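PDB 3QLI: coenzyme A transferase from Yersinia pestis, which catalyses the transfer of coenzyme A between an acyl-CoA thioester and a carboxylic acid, with 4-hydroxybutyrate or acetate as probable partners. Local coordinates for the interface of chains A and B. Sequence-based numbering; all coordinates share one arbitrary frame. Chains: chain A/B, Coenzyme A transferase.

Contact 1: the interface of chains A and B. Residues chain A 127, 130, 133-134, 138; chain B 371-372, 407-408, 422.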
loop_
_atom_site.group_PDB
_atom_site.type_symbol
_atom_site.label_atom_id
_atom_site.label_comp_id
_atom_site.label_asym_id
_atom_site.label_seq_id
_atom_site.Cartn_x
_atom_site.Cartn_y
_atom_site.Cartn_z
ATOM N N ASN A 127 -8.458 -5.562 2.044
ATOM C CA ASN A 127 -8.353 -4.193 2.534
ATOM C C ASN A 127 -9.729 -3.659 2.948
ATOM O O ASN A 127 -10.697 -3.729 2.179
ATOM C CB ASN A 127 -7.770 -3.281 1.468
ATOM C CG ASN A 127 -6.358 -3.635 1.126
ATOM O OD1 ASN A 127 -5.451 -3.394 1.911
ATOM N ND2 ASN A 127 -6.156 -4.202 -0.049
ATOM N N GLN A 130 -11.587 -1.567 0.530
ATOM C CA GLN A 130 -12.197 -2.229 -0.637
ATOM C C GLN A 130 -13.400 -3.093 -0.257
ATOM O O GLN A 130 -13.962 -3.786 -1.104
ATOM C CB GLN A 130 -11.157 -3.092 -1.373
ATOM C CG GLN A 130 -10.025 -2.272 -1.943
ATOM C CD GLN A 130 -8.819 -3.105 -2.359
ATOM O OE1 GLN A 130 -8.701 -4.289 -2.020
ATOM N NE2 GLN A 130 -7.916 -2.481 -3.091
ATOM N N ARG A 133 -16.832 -3.073 -2.413
ATOM C CA ARG A 133 -16.759 -3.791 -3.675
ATOM C C ARG A 133 -16.529 -5.281 -3.472
ATOM O O ARG A 133 -17.087 -6.112 -4.184
ATOM C CB ARG A 133 -15.643 -3.219 -4.537
ATOM C CG ARG A 133 -15.414 -4.023 -5.787
ATOM C CD ARG A 133 -14.116 -3.618 -6.440
ATOM N NE ARG A 133 -13.821 -4.509 -7.547
ATOM C CZ ARG A 133 -12.808 -4.317 -8.375
ATOM N NH1 ARG A 133 -12.018 -3.267 -8.190
ATOM N NH2 ARG A 133 -12.595 -5.165 -9.366
ATOM N N LEU A 134 -15.699 -5.632 -2.506
ATOM C CA LEU A 134 -15.387 -7.041 -2.310
ATOM C C LEU A 134 -16.615 -7.807 -1.828
ATOM O O LEU A 134 -16.918 -8.887 -2.342
ATOM C CB LEU A 134 -14.212 -7.215 -1.336
ATOM C CG LEU A 134 -13.473 -8.558 -1.332
ATOM C CD1 LEU A 134 -12.532 -8.685 -2.519
ATOM C CD2 LEU A 134 -12.689 -8.663 -0.046
ATOM N N GLU A 138 -17.079 -9.632 -5.488
ATOM C CA GLU A 138 -16.361 -10.905 -5.502
ATOM C C GLU A 138 -17.045 -11.947 -4.634
ATOM O O GLU A 138 -17.170 -13.104 -5.022
ATOM C CB GLU A 138 -14.905 -10.744 -5.069
ATOM C CG GLU A 138 -13.968 -10.351 -6.218
ATOM C CD GLU A 138 -13.824 -8.852 -6.330
ATOM O OE1 GLU A 138 -14.686 -8.122 -5.781
ATOM O OE2 GLU A 138 -12.857 -8.398 -6.968
ATOM N N TYR B 371 -6.195 -3.178 -9.948
ATOM C CA TYR B 371 -7.428 -3.637 -9.304
ATOM C C TYR B 371 -8.445 -2.497 -9.206
ATOM O O TYR B 371 -9.659 -2.705 -9.354
ATOM C CB TYR B 371 -7.129 -4.228 -7.934
ATOM C CG TYR B 371 -8.342 -4.813 -7.270
ATOM C CD1 TYR B 371 -8.942 -5.958 -7.774
ATOM C CD2 TYR B 371 -8.903 -4.219 -6.147
ATOM C CE1 TYR B 371 -10.070 -6.503 -7.177
ATOM C CE2 TYR B 371 -10.041 -4.757 -5.533
ATOM C CZ TYR B 371 -10.617 -5.906 -6.056
ATOM O OH TYR B 371 -11.736 -6.465 -5.467
ATOM N N ALA B 372 -7.959 -1.282 -8.983
ATOM C CA ALA B 372 -8.867 -0.142 -8.846
ATOM C C ALA B 372 -9.435 0.330 -10.188
ATOM O O ALA B 372 -10.467 1.006 -10.221
ATOM C CB ALA B 372 -8.180 1.018 -8.105
ATOM N N ILE B 407 -3.286 -9.307 1.243
ATOM C CA ILE B 407 -4.480 -8.483 1.122
ATOM C C ILE B 407 -4.581 -7.744 -0.227
ATOM O O ILE B 407 -5.641 -7.218 -0.569
ATOM C CB ILE B 407 -4.570 -7.477 2.276
ATOM C CG1 ILE B 407 -3.350 -6.562 2.285
ATOM C CG2 ILE B 407 -4.664 -8.220 3.602
ATOM C CD1 ILE B 407 -3.346 -5.559 3.438
ATOM N N ASP B 408 -3.462 -7.658 -0.943
ATOM C CA ASP B 408 -3.415 -6.948 -2.221
ATOM C C ASP B 408 -3.377 -7.814 -3.474
ATOM O O ASP B 408 -3.682 -7.337 -4.564
ATOM C CB ASP B 408 -2.201 -6.018 -2.252
ATOM C CG ASP B 408 -2.326 -4.867 -1.285
ATOM O OD1 ASP B 408 -3.415 -4.265 -1.223
ATOM O OD2 ASP B 408 -1.335 -4.568 -0.590
ATOM N N LYS B 422 -8.989 -12.535 -4.763
ATOM C CA LYS B 422 -9.820 -11.546 -4.087
ATOM C C LYS B 422 -11.136 -12.135 -3.578
ATOM O O LYS B 422 -11.945 -12.641 -4.353
ATOM C CB LYS B 422 -10.097 -10.354 -5.004
ATOM C CG LYS B 422 -8.871 -9.473 -5.254
ATOM C CD LYS B 422 -8.522 -8.625 -4.018
ATOM C CE LYS B 422 -7.422 -7.616 -4.342
ATOM N NZ LYS B 422 -7.107 -6.772 -3.159
HETATM O O HOH W 1 -10.871 -4.448 -11.223
HETATM O O HOH W 2 -5.570 -4.356 -3.343
#

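Contact 2: the interface of chains A and B. Residues chain A 371, 420, 422-423, 429; chain B 125, 130, 134, 138.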
loop_
_atom_site.group_PDB
_atom_site.type_symbol
_atom_site.label_atom_id
_atom_site.label_comp_id
_atom_site.label_asym_id
_atom_site.label_seq_id
_atom_site.Cartn_x
_atom_site.Cartn_y
_atom_site.Cartn_z
ATOM N N TYR A 371 0.825 11.218 4.607
ATOM C CA TYR A 371 2.108 11.615 4.021
ATOM C C TYR A 371 1.903 12.370 2.705
ATOM O O TYR A 371 2.611 13.337 2.420
ATOM C CB TYR A 371 3.038 10.414 3.817
ATOM C CG TYR A 371 4.428 10.817 3.362
ATOM C CD1 TYR A 371 5.274 11.519 4.210
ATOM C CD2 TYR A 371 4.894 10.489 2.091
ATOM C CE1 TYR A 371 6.554 11.909 3.801
ATOM C CE2 TYR A 371 6.164 10.864 1.672
ATOM C CZ TYR A 371 6.990 11.571 2.533
ATOM O OH TYR A 371 8.249 11.956 2.125
ATOM N N ASN A 420 11.180 10.991 12.438
ATOM C CA ASN A 420 10.697 10.939 11.061
ATOM C C ASN A 420 11.643 10.043 10.260
ATOM O O ASN A 420 12.816 10.378 10.076
ATOM C CB ASN A 420 10.665 12.359 10.486
ATOM C CG ASN A 420 10.282 12.407 9.012
ATOM O OD1 ASN A 420 10.044 11.382 8.365
ATOM N ND2 ASN A 420 10.232 13.615 8.473
ATOM N N LYS A 422 11.457 8.979 7.036
ATOM C CA LYS A 422 11.531 9.137 5.577
ATOM C C LYS A 422 12.887 9.638 5.081
ATOM O O LYS A 422 13.394 10.662 5.544
ATOM C CB LYS A 422 10.415 10.046 5.063
ATOM C CG LYS A 422 9.002 9.455 5.200
ATOM C CD LYS A 422 8.768 8.362 4.159
ATOM C CE LYS A 422 7.331 7.911 4.166
ATOM N NZ LYS A 422 7.151 6.782 3.194
ATOM N N GLY A 423 13.475 8.910 4.137
ATOM C CA GLY A 423 14.734 9.318 3.533
ATOM C C GLY A 423 15.979 8.863 4.280
ATOM O O GLY A 423 17.094 9.059 3.795
ATOM N N ARG A 429 18.094 4.905 10.439
ATOM C CA ARG A 429 16.851 4.471 11.072
ATOM C C ARG A 429 17.105 3.697 12.359
ATOM O O ARG A 429 16.526 4.010 13.402
ATOM C CB ARG A 429 16.025 3.590 10.135
ATOM C CG ARG A 429 15.435 4.327 8.972
ATOM C CD ARG A 429 14.588 3.404 8.102
ATOM N NE ARG A 429 13.868 4.181 7.101
ATOM C CZ ARG A 429 12.589 3.999 6.790
ATOM N NH1 ARG A 429 11.886 3.060 7.401
ATOM N NH2 ARG A 429 12.018 4.772 5.870
ATOM N N PRO B 125 15.236 2.708 2.580
ATOM C CA PRO B 125 13.867 2.251 2.318
ATOM C C PRO B 125 12.988 3.378 1.794
ATOM O O PRO B 125 13.023 4.494 2.317
ATOM C CB PRO B 125 13.369 1.810 3.700
ATOM C CG PRO B 125 14.620 1.531 4.485
ATOM C CD PRO B 125 15.619 2.526 3.991
ATOM N N GLN B 130 7.487 7.708 -4.679
ATOM C CA GLN B 130 7.689 8.925 -3.893
ATOM C C GLN B 130 9.100 9.482 -4.072
ATOM O O GLN B 130 9.458 10.474 -3.436
ATOM C CB GLN B 130 7.456 8.646 -2.392
ATOM C CG GLN B 130 6.020 8.278 -2.066
ATOM C CD GLN B 130 5.817 7.788 -0.640
ATOM O OE1 GLN B 130 6.749 7.356 0.028
ATOM N NE2 GLN B 130 4.582 7.835 -0.184
ATOM N N LEU B 134 11.088 12.482 -2.083
ATOM C CA LEU B 134 12.065 12.006 -1.103
ATOM C C LEU B 134 13.454 12.591 -1.354
ATOM O O LEU B 134 14.098 13.124 -0.438
ATOM C CB LEU B 134 12.142 10.480 -1.111
ATOM C CG LEU B 134 12.450 9.870 0.256
ATOM C CD1 LEU B 134 11.266 10.073 1.213
ATOM C CD2 LEU B 134 12.794 8.400 0.135
ATOM N N GLU B 138 13.285 15.417 1.404
ATOM C CA GLU B 138 13.679 14.756 2.649
ATOM C C GLU B 138 15.196 14.586 2.701
ATOM O O GLU B 138 15.834 14.865 3.707
ATOM C CB GLU B 138 13.013 13.382 2.786
ATOM C CG GLU B 138 11.488 13.388 2.651
ATOM C CD GLU B 138 10.787 13.691 3.958
ATOM O OE1 GLU B 138 11.483 13.989 4.960
ATOM O OE2 GLU B 138 9.542 13.626 3.979
HETATM O O HOH W 3 9.075 7.014 0.637
HETATM O O HOH W 4 14.136 5.811 4.341
HETATM O O HOH W 5 8.417 14.611 6.209
#

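Contact 3: the interface of chains A and B. Residues chain A 97, 119, 122-125; chain B 425-428.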
loop_
_atom_site.group_PDB
_atom_site.type_symbol
_atom_site.label_atom_id
_atom_site.label_comp_id
_atom_site.label_asym_id
_atom_site.label_seq_id
_atom_site.Cartn_x
_atom_site.Cartn_y
_atom_site.Cartn_z
ATOM N N TYR A 97 -16.607 -15.942 8.678
ATOM C CA TYR A 97 -15.672 -15.537 7.636
ATOM C C TYR A 97 -15.264 -14.130 8.017
ATOM O O TYR A 97 -15.676 -13.150 7.410
ATOM C CB TYR A 97 -16.326 -15.631 6.244
ATOM C CG TYR A 97 -16.199 -17.038 5.686
ATOM C CD1 TYR A 97 -15.408 -17.302 4.570
ATOM C CD2 TYR A 97 -16.810 -18.115 6.327
ATOM C CE1 TYR A 97 -15.259 -18.595 4.083
ATOM C CE2 TYR A 97 -16.655 -19.425 5.850
ATOM C CZ TYR A 97 -15.883 -19.650 4.730
ATOM O OH TYR A 97 -15.722 -20.929 4.240
ATOM N N LYS A 119 -10.011 -25.751 12.883
ATOM C CA LYS A 119 -10.062 -24.418 12.300
ATOM C C LYS A 119 -11.516 -24.002 12.448
ATOM O O LYS A 119 -12.410 -24.686 11.956
ATOM C CB LYS A 119 -9.654 -24.436 10.829
ATOM C CG LYS A 119 -9.529 -23.051 10.215
ATOM C CD LYS A 119 -9.070 -23.120 8.770
ATOM C CE LYS A 119 -7.933 -22.149 8.509
ATOM N NZ LYS A 119 -8.349 -20.735 8.708
ATOM N N ASN A 122 -12.544 -18.526 9.700
ATOM C CA ASN A 122 -11.979 -18.499 8.364
ATOM C C ASN A 122 -11.696 -17.078 7.916
ATOM O O ASN A 122 -12.523 -16.436 7.270
ATOM C CB ASN A 122 -12.899 -19.197 7.369
ATOM C CG ASN A 122 -12.132 -20.064 6.391
ATOM O OD1 ASN A 122 -11.145 -19.624 5.784
ATOM N ND2 ASN A 122 -12.552 -21.313 6.265
ATOM N N TYR A 123 -10.523 -16.586 8.282
ATOM C CA TYR A 123 -10.109 -15.242 7.907
ATOM C C TYR A 123 -10.159 -15.036 6.394
ATOM O O TYR A 123 -9.652 -15.856 5.633
ATOM C CB TYR A 123 -8.690 -14.981 8.424
ATOM C CG TYR A 123 -8.103 -13.642 8.021
ATOM C CD1 TYR A 123 -8.646 -12.448 8.486
ATOM C CD2 TYR A 123 -6.992 -13.579 7.200
ATOM C CE1 TYR A 123 -8.104 -11.219 8.117
ATOM C CE2 TYR A 123 -6.436 -12.357 6.826
ATOM C CZ TYR A 123 -6.994 -11.187 7.292
ATOM O OH TYR A 123 -6.435 -9.985 6.926
ATOM N N VAL A 124 -10.767 -13.927 5.974
ATOM C CA VAL A 124 -10.823 -13.541 4.565
ATOM C C VAL A 124 -9.920 -12.327 4.390
ATOM O O VAL A 124 -10.257 -11.231 4.839
ATOM C CB VAL A 124 -12.259 -13.158 4.152
ATOM C CG1 VAL A 124 -12.316 -12.760 2.669
ATOM C CG2 VAL A 124 -13.228 -14.307 4.458
ATOM N N PRO A 125 -8.748 -12.515 3.765
ATOM C CA PRO A 125 -7.843 -11.363 3.668
ATOM C C PRO A 125 -8.429 -10.279 2.766
ATOM O O PRO A 125 -8.996 -10.590 1.712
ATOM C CB PRO A 125 -6.574 -11.959 3.037
ATOM C CG PRO A 125 -6.675 -13.469 3.307
ATOM C CD PRO A 125 -8.151 -13.751 3.221
ATOM N N SER B 425 -11.308 -17.015 1.111
ATOM C CA SER B 425 -10.874 -17.183 2.489
ATOM C C SER B 425 -9.483 -17.791 2.513
ATOM O O SER B 425 -8.980 -18.254 1.489
ATOM C CB SER B 425 -11.827 -18.113 3.230
ATOM O OG SER B 425 -11.675 -19.445 2.756
ATOM N N SER B 426 -8.863 -17.819 3.685
ATOM C CA SER B 426 -7.533 -18.399 3.790
ATOM C C SER B 426 -7.538 -19.892 3.439
ATOM O O SER B 426 -6.594 -20.388 2.836
ATOM C CB SER B 426 -6.899 -18.128 5.159
ATOM O OG SER B 426 -7.649 -18.711 6.205
ATOM N N THR B 427 -8.605 -20.606 3.772
ATOM C CA THR B 427 -8.702 -22.005 3.343
ATOM C C THR B 427 -8.836 -22.117 1.820
ATOM O O THR B 427 -8.130 -22.899 1.183
ATOM C CB THR B 427 -9.882 -22.729 4.027
ATOM O OG1 THR B 427 -9.638 -22.782 5.438
ATOM C CG2 THR B 427 -10.019 -24.151 3.491
ATOM N N GLU B 428 -9.760 -21.348 1.249
ATOM C CA GLU B 428 -9.992 -21.360 -0.189
ATOM C C GLU B 428 -8.715 -20.979 -0.932
ATOM O O GLU B 428 -8.381 -21.579 -1.950
ATOM C CB GLU B 428 -11.148 -20.420 -0.567
ATOM C CG GLU B 428 -12.542 -20.893 -0.087
ATOM C CD GLU B 428 -13.651 -19.831 -0.259
ATOM O OE1 GLU B 428 -13.403 -18.642 0.001
ATOM O OE2 GLU B 428 -14.780 -20.187 -0.656
#

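Contact 4: the interface of chains A and B. Residues chain A 406-407, 424-426, 429; chain B 123, 125, 356-357, 360.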
loop_
_atom_site.group_PDB
_atom_site.type_symbol
_atom_site.label_atom_id
_atom_site.label_comp_id
_atom_site.label_asym_id
_atom_site.label_seq_id
_atom_site.Cartn_x
_atom_site.Cartn_y
_atom_site.Cartn_z
ATOM N N ARG A 406 8.157 -0.904 6.407
ATOM C CA ARG A 406 9.165 0.109 6.683
ATOM C C ARG A 406 9.212 1.150 5.568
ATOM O O ARG A 406 9.667 2.261 5.782
ATOM C CB ARG A 406 10.542 -0.515 6.864
ATOM C CG ARG A 406 11.163 -1.049 5.568
ATOM C CD ARG A 406 12.640 -1.383 5.785
ATOM N NE ARG A 406 13.130 -2.361 4.817
ATOM C CZ ARG A 406 14.356 -2.880 4.831
ATOM N NH1 ARG A 406 15.228 -2.504 5.757
ATOM N NH2 ARG A 406 14.707 -3.781 3.918
ATOM N N ILE A 407 8.740 0.804 4.371
ATOM C CA ILE A 407 8.793 1.788 3.289
ATOM C C ILE A 407 7.705 2.847 3.424
ATOM O O ILE A 407 7.741 3.856 2.731
ATOM C CB ILE A 407 8.703 1.139 1.885
ATOM C CG1 ILE A 407 7.393 0.354 1.741
ATOM C CG2 ILE A 407 9.953 0.280 1.608
ATOM C CD1 ILE A 407 7.222 -0.311 0.386
ATOM N N LEU A 424 15.797 8.271 5.459
ATOM C CA LEU A 424 16.917 7.753 6.255
ATOM C C LEU A 424 17.391 6.382 5.763
ATOM O O LEU A 424 16.577 5.542 5.367
ATOM C CB LEU A 424 16.501 7.628 7.727
ATOM C CG LEU A 424 16.141 8.919 8.456
ATOM C CD1 LEU A 424 15.941 8.621 9.959
ATOM C CD2 LEU A 424 17.233 9.958 8.246
ATOM N N SER A 425 18.703 6.150 5.787
ATOM C CA SER A 425 19.239 4.823 5.486
ATOM C C SER A 425 18.852 3.846 6.587
ATOM O O SER A 425 18.380 4.252 7.655
ATOM C CB SER A 425 20.766 4.875 5.407
ATOM O OG SER A 425 21.320 5.209 6.675
ATOM N N SER A 426 19.083 2.561 6.341
ATOM C CA SER A 426 18.842 1.537 7.346
ATOM C C SER A 426 19.630 1.810 8.631
ATOM O O SER A 426 19.143 1.567 9.733
ATOM C CB SER A 426 19.222 0.163 6.799
ATOM O OG SER A 426 18.288 -0.243 5.815
ATOM N N ARG A 429 18.094 4.905 10.439
ATOM C CA ARG A 429 16.851 4.471 11.072
ATOM C C ARG A 429 17.105 3.697 12.359
ATOM O O ARG A 429 16.526 4.010 13.402
ATOM C CB ARG A 429 16.025 3.590 10.135
ATOM C CG ARG A 429 15.435 4.327 8.972
ATOM C CD ARG A 429 14.588 3.404 8.102
ATOM N NE ARG A 429 13.868 4.181 7.101
ATOM C CZ ARG A 429 12.589 3.999 6.790
ATOM N NH1 ARG A 429 11.886 3.060 7.401
ATOM N NH2 ARG A 429 12.018 4.772 5.870
ATOM N N TYR B 123 21.302 0.799 2.247
ATOM C CA TYR B 123 19.945 0.810 1.691
ATOM C C TYR B 123 19.074 1.884 2.320
ATOM O O TYR B 123 19.047 2.037 3.541
ATOM C CB TYR B 123 19.286 -0.563 1.882
ATOM C CG TYR B 123 17.824 -0.648 1.452
ATOM C CD1 TYR B 123 17.454 -0.535 0.111
ATOM C CD2 TYR B 123 16.821 -0.890 2.386
ATOM C CE1 TYR B 123 16.106 -0.635 -0.278
ATOM C CE2 TYR B 123 15.492 -0.985 2.016
ATOM C CZ TYR B 123 15.134 -0.861 0.686
ATOM O OH TYR B 123 13.798 -0.972 0.339
ATOM N N PRO B 125 15.236 2.708 2.580
ATOM C CA PRO B 125 13.867 2.251 2.318
ATOM C C PRO B 125 12.988 3.378 1.794
ATOM O O PRO B 125 13.023 4.494 2.317
ATOM C CB PRO B 125 13.369 1.810 3.700
ATOM C CG PRO B 125 14.620 1.531 4.485
ATOM C CD PRO B 125 15.619 2.526 3.991
ATOM N N GLN B 356 14.209 -7.926 2.424
ATOM C CA GLN B 356 13.158 -7.400 1.565
ATOM C C GLN B 356 13.533 -6.005 1.077
ATOM O O GLN B 356 13.255 -5.012 1.739
ATOM C CB GLN B 356 11.815 -7.381 2.298
ATOM C CG GLN B 356 10.623 -6.969 1.430
ATOM C CD GLN B 356 10.444 -7.844 0.189
ATOM O OE1 GLN B 356 10.566 -7.366 -0.938
ATOM N NE2 GLN B 356 10.132 -9.120 0.395
ATOM N N TYR B 357 14.184 -5.937 -0.076
ATOM C CA TYR B 357 14.517 -4.648 -0.675
ATOM C C TYR B 357 13.626 -4.375 -1.879
ATOM O O TYR B 357 13.491 -3.234 -2.319
ATOM C CB TYR B 357 15.982 -4.625 -1.119
ATOM C CG TYR B 357 16.953 -4.994 -0.029
ATOM C CD1 TYR B 357 17.764 -6.114 -0.138
ATOM C CD2 TYR B 357 17.048 -4.229 1.121
ATOM C CE1 TYR B 357 18.656 -6.451 0.865
ATOM C CE2 TYR B 357 17.937 -4.557 2.124
ATOM C CZ TYR B 357 18.733 -5.664 1.994
ATOM O OH TYR B 357 19.607 -5.977 3.007
ATOM N N SER B 360 10.606 -1.766 -2.515
ATOM C CA SER B 360 10.819 -0.383 -2.963
ATOM C C SER B 360 10.338 -0.185 -4.405
ATOM O O SER B 360 10.069 0.939 -4.828
ATOM C CB SER B 360 12.302 -0.015 -2.875
ATOM O OG SER B 360 12.709 0.217 -1.534
HETATM O O HOH W 6 14.136 5.811 4.341
HETATM O O HOH W 7 11.503 -3.106 2.654
#

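Contact 1: the interface of chains A and B
The phenol ring of B:Tyr371 is sandwiched between the guanidinium of A:Arg133 and the aliphatic chain of B:Lys422 at the interface of the two-fold deposited dimer. On one face lies the guanidinium, its plane within 1° of the ring's and A:Arg133 NH1 3.6 Å from the centroid of the B:Tyr371 ring, a cation-pi stack. The methylene CE of B:Lys422, from the ring's own chain, covers the opposite face. At the ring edge, in plane, sits A:Glu138 OE2, which takes a hydrogen bond of 2.7 Å from B:Tyr371 OH; the hydroxyl reaches it from above the carboxylate plane. The edge of the guanidinium is used too: A:Arg133 NH1 donates to the backbone oxygen B:Tyr371 O at 2.7 Å, while NH2 reaches the same oxygen through water 1. The arginine gets there as an extended chain with CG anti to the backbone N (chi1 173°). Beside the ring, the amide of A:Gln130 is turned 53° to it. B:Lys422 NZ, held by B:Ile407 O at 3.0 Å, donates to A:Gln130 OE1 at 3.2 Å and also contacts water 2. That water links A:Gln130 NE2 to B:Asp408 OD1, the carboxylate oxygen that A:Asn127 ND2 meets directly at 3.0 Å on its anti side.

Contact 2: the interface of chains A and B
A:Tyr371 and B:Glu138 of helix 131-139 meet tip to tip at the interface of the two subunits. A:Tyr371 OH donates to B:Glu138 OE2 at 2.8 Å. Here the carboxylate, bent at chi2 (-86°), lies only 20° from the ring plane and is met on its anti side, somewhat out of the carboxylate plane. Farther along the ring's flank, A:Lys422 NZ donates a hydrogen bond to the side-chain carbonyl B:Gln130 OE1 at 3.2 Å, in the carbonyl plane and on a lone pair. Water 3 also lies between these groups, though its very short distance to the glutamine makes that position doubtful. The amide of B:Gln130 lies beside CD2 and CE2 of the ring, its plane turned 53° to it, with B:Gln130 NE2 3.5 Å from A:Tyr371 CD2. Between these polar pairs, B:Leu134 puts CD1 3.7 Å from A:Tyr371 OH and packs its other methyl against A:Gly423.

The second shell fixes the lysine. Its CE lies over the centre of the A:Tyr371 ring. The backbone A:Lys422 N donates to A:Asn420 OD1 at 3.1 Å; A:Asn420 ND2 then reaches B:Glu138 OE2 through water 5. Farther out, the B:Pro125 ring covers one face of the A:Arg429 guanidinium, and water 4 joins A:Arg429 NH2 to B:Pro125 O. In the fold, the end of helix 363-372 and the loop after strand 417-420 of one subunit face the 3-10 turn 128-130 and helix 131-139 of the other.

Contact 3: the interface of chains A and B
A:Asn122 reaches across to B:Ser425, B:Ser426 and B:Thr427 at the start of helix 426-434, where this acetyl-CoA hydrolase/transferase family member forms a capping box. From CB, the asparagine first touches its own chain: CB sits over the centre of the A:Tyr97 ring, which probably steadies the base of the side chain. A:Asn122 CG then lies 3.7 Å from B:Ser425 CB, and the amide forks at this point. OD1 lies close to B:Ser425 OG and the backbone N of B:Thr427, both of which make weak hydrogen bonds to it. The other branch, A:Asn122 ND2, points to the hydroxyl of B:Thr427, again weakly, at 3.4 Å from OG1. The two side chains cross at about a right angle.

The cap that receives this amide is itself held by reciprocal bonds. B:Ser425 OG stands between the backbone N and the carbonyl carbon (chi1 71°), where it accepts B:Glu428 N at 3.1 Å; in return B:Ser425 N donates to B:Glu428 OE1 at 2.9 Å, using the anti lone pair of that carboxylate oxygen. A:Tyr97 CE1 comes alongside the serine, 3.6 Å from B:Ser425 CB. On the other flank A:Lys119 slides past B:Thr427 in the opposite direction, and its NZ makes a weak bond to B:Ser426 OG. The stronger link across is a backbone one, B:Ser426 N to A:Tyr123 O at 2.9 Å.

Contact 4: the interface of chains A and B
B:Pro125 and the aliphatic part of A:Arg406 form the apolar centre of this piece of the subunit interface, where segments 406-407 and 424-429 of chain A meet loop 123-125 and stretch 356-360 of chain B. The two cross at about a right angle, with A:Arg406 CD 3.8 Å from B:Pro125 CG. The arginine starts in the crowded position between the backbone N and the carbonyl carbon (chi1 71°) and then runs extended to NE, which carries CD past the proline and brings the guanidinium to B:Tyr123. There CE2 of the tyrosine lies over one guanidinium face, offset toward the rim, with CZ of A:Arg406 3.6 Å from B:Tyr123 CE2 and the planes 52° apart. On the face of the B:Tyr123 ring away from the nitrogen of B:Pro125, B:Tyr357 places CD2 over the centre, presenting its edge.

Outward from this packing, A:Arg406 NH2 donates to the backbone oxygen B:Gln356 O at 2.9 Å. The acceptor lies in the guanidinium plane, whereas the donor stands 50° above the carbonyl plane. NE reaches the same oxygen through water 7. At the opposite rim A:Ser426 N donates to B:Tyr123 O at 2.8 Å. Water 6 bridges A:Leu424 O to B:Pro125 O. As a second-shell support, A:Arg429 NH1 binds A:Arg406 O at 2.9 Å. Beyond the tyrosine ring, B:Tyr123 OH and B:Ser360 OG share a hydrogen bond of 2.5 Å.

Contacts 1 and 2 are largely two-fold mates, their C-alpha centres about 27 Å apart. Contacts 3 and 4 both join the start of helix 426-434 to the loop around residues 122-125, with about 31 Å between centres. Contacts 2 and 4 lie about 9 Å apart and share A:Arg429 and B:Pro125, while contacts 1 and 3 are about 15 Å apart. Helix 363-372 serves contacts 1 and 2, segment 406-408 contacts 1 and 4, and residues 420-429 every contact in part, mainly against 122-138, joined in contact 4 by 356-360. Such reciprocal docking is consistent with a stable dimer, which the structure alone does not prove.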